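Local coordinates for PUA domain-containing protein (Thermoplasma acidophilum DSM 1728, PDB 1Q7H) that is of unknown function but carries a PUA domain and probably binds RNA, perhaps with a role in translation initiation, at residues A[14-19]-A[50-56]; A[63-68]-A[115-119]; A[118-124]-A[136-142]. All coordinates share one frame; numbering follows the deposited sequence.

The three contacts follow the chain from the N-terminal domain into the PUA domain. Contact 1 (14-19 with 50-56) lies within the first domain, where helix 9-20 packs on the five-stranded antiparallel sheet. Contact 2 (63-68 with 115-119) joins the end of helix 60-65 and the segment after it to strand 116-122, and so couples the two domains. Contact 3 (118-124 with 136-142) pairs that same strand with strand 136-142 in the six-stranded sheet, sharing Ala-118 and Val-119 with contact 2. Their centres lie about 14 to 17 Å apart. Contacts 1 and 3 nevertheless touch through Phe-51 and His-142, a further point at which the domains meet.

Contact 1 (A[14-19]-A[50-56]); sequences RIWEQM and VFQAGDL. Unlike the reference sequence in segment 14-19: Gln-18 (reference Ala).
Ile-15, Gln-18 and Met-19 meet Val-50 and Leu-56 in an apolar helix-on-sheet contact of the N-terminal pre-PUA domain, with helix 9-20 laid across the five-stranded antiparallel sheet. The geometry supports this reading: the helical segment and strand 50-52 run almost at right angles, 101° between their directions, and their axes come no closer than 11.0 Å, a gap filled mainly by side chains. No hydrogen bond links the two segments.

Val-50 points at the helix, and its CG2 methyl is shared by two helix residues. Ile-15 CG2 lies 4.0 Å from Val-50 CG2, the two side chains sliding past each other in opposite directions, and Met-19, a selenomethionine, brings its CG and SE to the same methyl. The selenomethionine chain then bends at chi2 and chi3, which carries Met-19 CE to within 4.0 Å of Leu-56 CB, the two chains crossing at a slant. Tyr-42 of strand 40-44 and Leu-62 of helix 60-65 extend this apolar layer around Val-50.

Leu-56, just past the turn after strand 47-52, gives the other half. Its CD1 points into the helix between Ile-15 and Gln-18, and Ile-15 CD1 meets Leu-56 CD1 at 4.1 Å with the chains at about a right angle. That same Ile-15 methyl lies 3.7 Å above the guanidinium plane of Arg-14, toward its rim. Gln-18, an alanine in the reference sequence, makes the closest approach: with its CG anti to the carbonyl carbon (chi1 -77°), that CG stands 3.4 Å from Leu-56 CD1.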
loop_
_atom_site.group_PDB
_atom_site.type_symbol
_atom_site.label_atom_id
_atom_site.label_comp_id
_atom_site.label_asym_id
_atom_site.label_seq_id
_atom_site.Cartn_x
_atom_site.Cartn_y
_atom_site.Cartn_z
ATOM N N ARG A 14 -14.809 10.859 -1.222
ATOM C CA ARG A 14 -14.074 10.738 0.030
ATOM C C ARG A 14 -12.884 9.796 -0.135
ATOM O O ARG A 14 -11.793 10.054 0.376
ATOM C CB ARG A 14 -14.983 10.209 1.142
ATOM C CG ARG A 14 -14.259 10.032 2.471
ATOM C CD ARG A 14 -15.191 9.561 3.564
ATOM N NE ARG A 14 -15.604 8.173 3.389
ATOM C CZ ARG A 14 -14.949 7.133 3.889
ATOM N NH1 ARG A 14 -13.843 7.323 4.601
ATOM N NH2 ARG A 14 -15.407 5.905 3.684
ATOM N N ILE A 15 -13.102 8.696 -0.842
ATOM C CA ILE A 15 -12.042 7.730 -1.061
ATOM C C ILE A 15 -10.989 8.300 -2.010
ATOM O O ILE A 15 -9.799 8.073 -1.813
ATOM C CB ILE A 15 -12.606 6.415 -1.632
ATOM C CG1 ILE A 15 -13.723 5.897 -0.722
ATOM C CG2 ILE A 15 -11.514 5.381 -1.736
ATOM C CD1 ILE A 15 -13.288 5.661 0.703
ATOM N N TRP A 16 -11.417 9.052 -3.023
ATOM C CA TRP A 16 -10.461 9.643 -3.958
ATOM C C TRP A 16 -9.531 10.585 -3.209
ATOM O O TRP A 16 -8.313 10.588 -3.427
ATOM C CB TRP A 16 -11.158 10.454 -5.056
ATOM C CG TRP A 16 -12.190 9.712 -5.850
ATOM C CD1 TRP A 16 -12.289 8.360 -6.022
ATOM C CD2 TRP A 16 -13.260 10.294 -6.604
ATOM N NE1 TRP A 16 -13.361 8.064 -6.835
ATOM C CE2 TRP A 16 -13.973 9.232 -7.204
ATOM C CE3 TRP A 16 -13.689 11.610 -6.824
ATOM C CZ2 TRP A 16 -15.089 9.447 -8.011
ATOM C CZ3 TRP A 16 -14.801 11.824 -7.627
ATOM C CH2 TRP A 16 -15.488 10.748 -8.210
ATOM N N GLU A 17 -10.119 11.393 -2.333
ATOM C CA GLU A 17 -9.362 12.356 -1.556
ATOM C C GLU A 17 -8.402 11.671 -0.595
ATOM O O GLU A 17 -7.294 12.141 -0.393
ATOM C CB GLU A 17 -10.307 13.280 -0.788
ATOM C CG GLU A 17 -11.287 14.029 -1.666
ATOM C CD GLU A 17 -12.254 14.888 -0.859
ATOM O OE1 GLU A 17 -12.692 14.436 0.225
ATOM O OE2 GLU A 17 -12.587 16.005 -1.315
ATOM N N GLN A 18 -8.822 10.566 0.005
ATOM C CA GLN A 18 -7.938 9.842 0.914
ATOM C C GLN A 18 -6.710 9.320 0.163
ATOM O O GLN A 18 -5.587 9.418 0.649
ATOM C CB GLN A 18 -8.673 8.667 1.554
ATOM C CG GLN A 18 -9.610 9.089 2.666
ATOM C CD GLN A 18 -8.867 9.541 3.907
ATOM O OE1 GLN A 18 -9.435 10.203 4.771
ATOM N NE2 GLN A 18 -7.594 9.170 4.011
HETATM N N MSE A 19 -6.935 8.757 -1.019
HETATM C CA MSE A 19 -5.848 8.225 -1.825
HETATM C C MSE A 19 -4.971 9.332 -2.414
HETATM O O MSE A 19 -3.769 9.140 -2.609
HETATM C CB MSE A 19 -6.414 7.346 -2.936
HETATM C CG MSE A 19 -7.048 6.060 -2.428
HETATM SE SE MSE A 19 -5.805 4.935 -1.416
HETATM C CE MSE A 19 -6.246 5.518 0.384
ATOM N N VAL A 50 -9.044 -0.382 -2.735
ATOM C CA VAL A 50 -8.782 0.239 -1.443
ATOM C C VAL A 50 -9.425 -0.592 -0.343
ATOM O O VAL A 50 -10.597 -0.946 -0.434
ATOM C CB VAL A 50 -9.348 1.673 -1.369
ATOM C CG1 VAL A 50 -8.981 2.304 -0.045
ATOM C CG2 VAL A 50 -8.816 2.515 -2.519
ATOM N N PHE A 51 -8.654 -0.911 0.691
ATOM C CA PHE A 51 -9.172 -1.689 1.805
ATOM C C PHE A 51 -9.370 -0.785 3.014
ATOM O O PHE A 51 -8.565 0.113 3.277
ATOM C CB PHE A 51 -8.196 -2.807 2.199
ATOM C CG PHE A 51 -7.956 -3.820 1.122
ATOM C CD1 PHE A 51 -8.967 -4.686 0.725
ATOM C CD2 PHE A 51 -6.711 -3.914 0.506
ATOM C CE1 PHE A 51 -8.746 -5.642 -0.277
ATOM C CE2 PHE A 51 -6.480 -4.864 -0.493
ATOM C CZ PHE A 51 -7.502 -5.729 -0.885
ATOM N N GLN A 52 -10.452 -1.024 3.736
ATOM C CA GLN A 52 -10.746 -0.286 4.951
ATOM C C GLN A 52 -10.517 -1.323 6.045
ATOM O O GLN A 52 -11.386 -2.137 6.329
ATOM C CB GLN A 52 -12.200 0.176 4.954
ATOM C CG GLN A 52 -12.657 0.884 6.227
ATOM C CD GLN A 52 -11.932 2.195 6.489
ATOM O OE1 GLN A 52 -10.849 2.216 7.074
ATOM N NE2 GLN A 52 -12.529 3.301 6.052
ATOM N N ALA A 53 -9.322 -1.324 6.617
ATOM C CA ALA A 53 -8.976 -2.266 7.676
ATOM C C ALA A 53 -8.191 -1.466 8.701
ATOM O O ALA A 53 -6.971 -1.601 8.814
ATOM C CB ALA A 53 -8.123 -3.393 7.113
ATOM N N GLY A 54 -8.904 -0.631 9.448
ATOM C CA GLY A 54 -8.257 0.227 10.421
ATOM C C GLY A 54 -8.106 1.531 9.670
ATOM O O GLY A 54 -8.915 2.450 9.821
ATOM N N ASP A 55 -7.072 1.605 8.841
ATOM C CA ASP A 55 -6.846 2.783 8.018
ATOM C C ASP A 55 -7.245 2.381 6.604
ATOM O O ASP A 55 -7.482 1.201 6.339
ATOM C CB ASP A 55 -5.364 3.180 8.010
ATOM C CG ASP A 55 -4.848 3.563 9.381
ATOM O OD1 ASP A 55 -5.456 4.448 10.022
ATOM O OD2 ASP A 55 -3.824 2.984 9.809
ATOM N N LEU A 56 -7.341 3.354 5.708
ATOM C CA LEU A 56 -7.656 3.050 4.325
ATOM C C LEU A 56 -6.320 2.691 3.686
ATOM O O LEU A 56 -5.388 3.491 3.672
ATOM C CB LEU A 56 -8.277 4.249 3.622
ATOM C CG LEU A 56 -9.746 4.502 3.933
ATOM C CD1 LEU A 56 -10.165 5.810 3.312
ATOM C CD2 LEU A 56 -10.591 3.356 3.394
#

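Contact 2 (A[63-68]-A[115-119]); sequences LNYRNP and YFIAV
The ring of Phe-116 is the main bump of this contact, and Leu-63, Asn-67 and Pro-68 form the hollow that receives it. Phe-116 gives up more surface to the other segment than any other residue here. Its CG is set anti to the carbonyl carbon (chi1 -74°), which swings the ring from strand 116-122 into the bend where helix 60-65 ends. Arg-66 is the first residue to leave the helical conformation, and the chain turning there brings Asn-67 and Pro-68 around to the ring.

Each wall of the hollow meets a different part of the phenyl group. Pro-68 closes over one face: its CD stands 4.2 Å from the centroid of the Phe-116 ring and 27° off the normal, a CH-pi contact. Asn-67 lies beside the ring, with its CG 3.8 Å from Phe-116 CE2 and its amide plane turned 56° from the ring. Leu-63 fills the base, where its CB packs against Phe-116 CB at 3.6 Å, while its carbonyl O approaches Phe-116 CD2 obliquely. The side chain of Asn-64 lies along the backbone of Tyr-115 and Phe-116 on the exposed side of the contact.

A second, smaller bump comes from the helix side: Leu-63 CD1 reaches toward the strand and meets Val-119 CG2 at 3.8 Å, and Phe-108 of strand 106-111 also touches Leu-63 and Pro-68. Ile-117, by contrast, turns its side chain away toward helix 80-83. Ile-117 and Ala-118 both face Val-109, a classic beta bulge, and this bulged strand of the PUA sheet, receiving the helix end of the pre-PUA domain, forms an interdomain interface.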
loop_
_atom_site.group_PDB
_atom_site.type_symbol
_atom_site.label_atom_id
_atom_site.label_comp_id
_atom_site.label_asym_id
_atom_site.label_seq_id
_atom_site.Cartn_x
_atom_site.Cartn_y
_atom_site.Cartn_z
ATOM N N LEU A 63 -1.819 0.264 -6.368
ATOM C CA LEU A 63 -0.475 0.821 -6.410
ATOM C C LEU A 63 0.142 0.693 -7.807
ATOM O O LEU A 63 0.899 1.562 -8.250
ATOM C CB LEU A 63 0.423 0.125 -5.387
ATOM C CG LEU A 63 0.165 0.396 -3.901
ATOM C CD1 LEU A 63 1.219 -0.330 -3.085
ATOM C CD2 LEU A 63 0.225 1.881 -3.604
ATOM N N ASN A 64 -0.197 -0.379 -8.507
ATOM C CA ASN A 64 0.363 -0.602 -9.830
ATOM C C ASN A 64 -0.464 0.012 -10.941
ATOM O O ASN A 64 0.026 0.193 -12.048
ATOM C CB ASN A 64 0.573 -2.099 -10.061
ATOM C CG ASN A 64 1.729 -2.645 -9.241
ATOM O OD1 ASN A 64 1.566 -3.538 -8.391
ATOM N ND2 ASN A 64 2.911 -2.099 -9.484
ATOM N N TYR A 65 -1.714 0.351 -10.636
ATOM C CA TYR A 65 -2.601 0.975 -11.607
ATOM C C TYR A 65 -2.391 2.497 -11.581
ATOM O O TYR A 65 -2.374 3.154 -12.616
ATOM C CB TYR A 65 -4.055 0.626 -11.269
ATOM C CG TYR A 65 -5.092 1.458 -11.989
ATOM C CD1 TYR A 65 -5.046 1.620 -13.374
ATOM C CD2 TYR A 65 -6.142 2.057 -11.290
ATOM C CE1 TYR A 65 -6.017 2.355 -14.049
ATOM C CE2 TYR A 65 -7.126 2.790 -11.958
ATOM C CZ TYR A 65 -7.057 2.935 -13.336
ATOM O OH TYR A 65 -8.022 3.658 -14.010
ATOM N N ARG A 66 -2.228 3.049 -10.383
ATOM C CA ARG A 66 -2.021 4.487 -10.207
ATOM C C ARG A 66 -0.952 4.677 -9.137
ATOM O O ARG A 66 -1.267 4.735 -7.945
ATOM C CB ARG A 66 -3.332 5.147 -9.761
ATOM C CG ARG A 66 -4.384 5.231 -10.846
ATOM C CD ARG A 66 -4.019 6.303 -11.845
ATOM N NE ARG A 66 -4.925 6.352 -12.985
ATOM C CZ ARG A 66 -4.701 5.754 -14.149
ATOM N NH1 ARG A 66 -3.592 5.045 -14.341
ATOM N NH2 ARG A 66 -5.576 5.895 -15.137
ATOM N N ASN A 67 0.309 4.765 -9.563
ATOM C CA ASN A 67 1.424 4.898 -8.628
ATOM C C ASN A 67 1.304 6.050 -7.644
ATOM O O ASN A 67 0.787 7.107 -7.975
ATOM C CB ASN A 67 2.758 5.099 -9.366
ATOM C CG ASN A 67 3.136 3.935 -10.273
ATOM O OD1 ASN A 67 2.660 2.810 -10.128
ATOM N ND2 ASN A 67 4.029 4.208 -11.202
ATOM N N PRO A 68 1.753 5.842 -6.400
ATOM C CA PRO A 68 1.691 6.925 -5.422
ATOM C C PRO A 68 2.882 7.816 -5.793
ATOM O O PRO A 68 3.776 7.378 -6.525
ATOM C CB PRO A 68 1.921 6.199 -4.091
ATOM C CG PRO A 68 2.801 5.066 -4.486
ATOM C CD PRO A 68 2.088 4.572 -5.736
ATOM N N TYR A 115 7.539 -2.329 -10.369
ATOM C CA TYR A 115 6.202 -2.617 -9.845
ATOM C C TYR A 115 6.146 -2.697 -8.320
ATOM O O TYR A 115 7.120 -3.072 -7.669
ATOM C CB TYR A 115 5.656 -3.914 -10.468
ATOM C CG TYR A 115 6.557 -5.112 -10.309
ATOM C CD1 TYR A 115 6.498 -5.908 -9.169
ATOM C CD2 TYR A 115 7.514 -5.413 -11.275
ATOM C CE1 TYR A 115 7.377 -6.963 -8.992
ATOM C CE2 TYR A 115 8.397 -6.464 -11.107
ATOM C CZ TYR A 115 8.329 -7.232 -9.958
ATOM O OH TYR A 115 9.257 -8.227 -9.746
ATOM N N PHE A 116 4.998 -2.334 -7.761
ATOM C CA PHE A 116 4.791 -2.348 -6.318
ATOM C C PHE A 116 4.409 -3.728 -5.819
ATOM O O PHE A 116 3.692 -4.471 -6.491
ATOM C CB PHE A 116 3.729 -1.313 -5.945
ATOM C CG PHE A 116 4.238 0.102 -6.023
ATOM C CD1 PHE A 116 4.875 0.687 -4.928
ATOM C CD2 PHE A 116 4.156 0.819 -7.214
ATOM C CE1 PHE A 116 5.424 1.960 -5.019
ATOM C CE2 PHE A 116 4.704 2.094 -7.315
ATOM C CZ PHE A 116 5.339 2.666 -6.217
ATOM N N ILE A 117 4.888 -4.070 -4.629
ATOM C CA ILE A 117 4.639 -5.392 -4.077
ATOM C C ILE A 117 3.982 -5.431 -2.703
ATOM O O ILE A 117 3.474 -6.465 -2.303
ATOM C CB ILE A 117 5.947 -6.182 -4.018
ATOM C CG1 ILE A 117 6.954 -5.440 -3.131
ATOM C CG2 ILE A 117 6.496 -6.378 -5.438
ATOM C CD1 ILE A 117 8.319 -6.106 -3.046
ATOM N N ALA A 118 3.985 -4.318 -1.976
ATOM C CA ALA A 118 3.358 -4.325 -0.661
ATOM C C ALA A 118 3.127 -2.938 -0.100
ATOM O O ALA A 118 3.628 -1.940 -0.627
ATOM C CB ALA A 118 4.216 -5.129 0.325
ATOM N N VAL A 119 2.332 -2.891 0.965
ATOM C CA VAL A 119 2.065 -1.656 1.679
ATOM C C VAL A 119 2.628 -1.912 3.067
ATOM O O VAL A 119 2.484 -3.007 3.614
ATOM C CB VAL A 119 0.564 -1.344 1.801
ATOM C CG1 VAL A 119 0.366 -0.041 2.617
ATOM C CG2 VAL A 119 -0.039 -1.189 0.421
#

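Contact 3 (A[118-124]-A[136-142]); sequences AVGMAEM and KAARIIH
Gly-120 and Ile-140 mark the tightly packed part of this antiparallel strand pairing. Gly-120 CA lies 3.2 Å from Arg-139 O, and a beta carbon on it would press on that oxygen and on Ile-140 CD1. Next to it, Met-121 N donates to Arg-139 O at 2.9 Å, while Arg-139 N returns a bond to Met-121 O.

Immediately beside this pair, between Val-119 and Gly-120, the register slips by one residue. Ile-141 and His-142 both face Val-119, a classic beta bulge in which Val-119 O accepts a good bond from Ile-141 N (2.9 Å) and a weak one from His-142 N. These bulged neighbours belong to the six-stranded sheet of the PUA fold, and Ile-57 of the first domain touches the bulge residues.

The solvent side is looser and rests on Arg-139 and Glu-123. Arg-139 has its CG between backbone N and carbonyl carbon (chi1 64°), which, with the extended chain beyond, lays the guanidinium against Met-121, whose CB sits 3.6 Å above its centre. In the guanidinium plane, Arg-139 NH1 forms a salt bridge with Glu-123 OE1 (2.7 Å), meeting it from above the carboxylate, and also donates to water 1. With an alanine in place of Glu-123 the OE1 salt bridge is gone, and the guanidinium would probably keep just water 1 and Met-121 among these partners and be freer to turn. Water 1 also donates to Ala-122 O, at 2.9 Å.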
loop_
_atom_site.group_PDB
_atom_site.type_symbol
_atom_site.label_atom_id
_atom_site.label_comp_id
_atom_site.label_asym_id
_atom_site.label_seq_id
_atom_site.Cartn_x
_atom_site.Cartn_y
_atom_site.Cartn_z
ATOM N N ALA A 118 3.985 -4.318 -1.976
ATOM C CA ALA A 118 3.358 -4.325 -0.661
ATOM C C ALA A 118 3.127 -2.938 -0.100
ATOM O O ALA A 118 3.628 -1.940 -0.627
ATOM C CB ALA A 118 4.216 -5.129 0.325
ATOM N N VAL A 119 2.332 -2.891 0.965
ATOM C CA VAL A 119 2.065 -1.656 1.679
ATOM C C VAL A 119 2.628 -1.912 3.067
ATOM O O VAL A 119 2.484 -3.007 3.614
ATOM C CB VAL A 119 0.564 -1.344 1.801
ATOM C CG1 VAL A 119 0.366 -0.041 2.617
ATOM C CG2 VAL A 119 -0.039 -1.189 0.421
ATOM N N GLY A 120 3.301 -0.919 3.628
ATOM C CA GLY A 120 3.862 -1.099 4.948
ATOM C C GLY A 120 3.647 0.109 5.834
ATOM O O GLY A 120 3.075 1.119 5.426
HETATM N N MSE A 121 4.108 -0.015 7.067
HETATM C CA MSE A 121 4.006 1.047 8.042
HETATM C C MSE A 121 5.453 1.198 8.510
HETATM O O MSE A 121 6.054 0.246 9.011
HETATM C CB MSE A 121 3.100 0.602 9.187
HETATM C CG MSE A 121 2.159 1.673 9.685
HETATM SE SE MSE A 121 0.844 2.256 8.361
HETATM C CE MSE A 121 0.350 3.926 9.198
ATOM N N ALA A 122 6.021 2.378 8.309
ATOM C CA ALA A 122 7.405 2.627 8.687
ATOM C C ALA A 122 7.668 2.455 10.178
ATOM O O ALA A 122 6.888 2.898 11.017
ATOM C CB ALA A 122 7.813 4.033 8.247
ATOM N N GLU A 123 8.792 1.827 10.497
ATOM C CA GLU A 123 9.199 1.609 11.879
ATOM C C GLU A 123 10.432 2.462 12.203
ATOM O O GLU A 123 10.892 2.482 13.341
ATOM C CB GLU A 123 9.544 0.136 12.087
ATOM C CG GLU A 123 8.382 -0.808 11.879
ATOM C CD GLU A 123 7.507 -0.916 13.099
ATOM O OE1 GLU A 123 6.487 -1.629 13.042
ATOM O OE2 GLU A 123 7.846 -0.289 14.120
HETATM N N MSE A 124 10.959 3.156 11.194
HETATM C CA MSE A 124 12.144 4.005 11.337
HETATM C C MSE A 124 12.044 5.221 10.414
HETATM O O MSE A 124 11.318 5.186 9.415
HETATM C CB MSE A 124 13.413 3.227 10.946
HETATM C CG MSE A 124 13.770 2.038 11.830
HETATM SE SE MSE A 124 15.237 0.965 11.103
HETATM C CE MSE A 124 16.696 2.211 11.397
ATOM N N LYS A 136 14.740 -2.988 11.703
ATOM C CA LYS A 136 13.473 -3.220 11.027
ATOM C C LYS A 136 12.972 -1.880 10.509
ATOM O O LYS A 136 12.590 -1.006 11.285
ATOM C CB LYS A 136 12.450 -3.812 11.997
ATOM C CG LYS A 136 11.104 -4.116 11.347
ATOM C CD LYS A 136 10.111 -4.702 12.333
ATOM C CE LYS A 136 10.547 -6.078 12.817
ATOM N NZ LYS A 136 9.522 -6.706 13.706
ATOM N N ALA A 137 12.977 -1.717 9.194
ATOM C CA ALA A 137 12.531 -0.469 8.579
ATOM C C ALA A 137 11.007 -0.329 8.543
ATOM O O ALA A 137 10.474 0.775 8.675
ATOM C CB ALA A 137 13.099 -0.359 7.163
ATOM N N ALA A 138 10.303 -1.444 8.379
ATOM C CA ALA A 138 8.844 -1.393 8.323
ATOM C C ALA A 138 8.193 -2.739 8.537
ATOM O O ALA A 138 8.825 -3.782 8.375
ATOM C CB ALA A 138 8.407 -0.850 6.968
ATOM N N ARG A 139 6.926 -2.711 8.926
ATOM C CA ARG A 139 6.173 -3.944 9.060
ATOM C C ARG A 139 5.244 -3.905 7.850
ATOM O O ARG A 139 4.750 -2.834 7.492
ATOM C CB ARG A 139 5.364 -3.974 10.357
ATOM C CG ARG A 139 4.274 -2.925 10.487
ATOM C CD ARG A 139 3.420 -3.191 11.741
ATOM N NE ARG A 139 2.446 -2.126 11.992
ATOM C CZ ARG A 139 2.763 -0.917 12.450
ATOM N NH1 ARG A 139 4.029 -0.615 12.719
ATOM N NH2 ARG A 139 1.819 0.004 12.612
ATOM N N ILE A 140 5.034 -5.045 7.198
ATOM C CA ILE A 140 4.151 -5.094 6.024
ATOM C C ILE A 140 2.703 -5.352 6.438
ATOM O O ILE A 140 2.420 -6.314 7.154
ATOM C CB ILE A 140 4.606 -6.186 5.017
ATOM C CG1 ILE A 140 5.600 -5.612 4.002
ATOM C CG2 ILE A 140 3.415 -6.678 4.207
ATOM C CD1 ILE A 140 6.440 -4.500 4.489
ATOM N N ILE A 141 1.790 -4.497 5.985
ATOM C CA ILE A 141 0.380 -4.640 6.341
ATOM C C ILE A 141 -0.507 -5.151 5.204
ATOM O O ILE A 141 -1.676 -5.485 5.419
ATOM C CB ILE A 141 -0.206 -3.318 6.882
ATOM C CG1 ILE A 141 -0.109 -2.222 5.819
ATOM C CG2 ILE A 141 0.537 -2.898 8.149
ATOM C CD1 ILE A 141 -0.732 -0.911 6.259
ATOM N N HIS A 142 0.037 -5.194 3.994
ATOM C CA HIS A 142 -0.707 -5.719 2.856
ATOM C C HIS A 142 0.258 -6.200 1.796
ATOM O O HIS A 142 1.218 -5.509 1.452
ATOM C CB HIS A 142 -1.647 -4.681 2.232
ATOM C CG HIS A 142 -2.311 -5.170 0.978
ATOM N ND1 HIS A 142 -2.287 -4.465 -0.206
ATOM C CD2 HIS A 142 -2.931 -6.341 0.703
ATOM C CE1 HIS A 142 -2.855 -5.183 -1.159
ATOM N NE2 HIS A 142 -3.253 -6.329 -0.633
HETATM O O HOH W 1 4.935 2.271 13.131
HETATM O O HOH W 2 11.267 3.178 7.425
#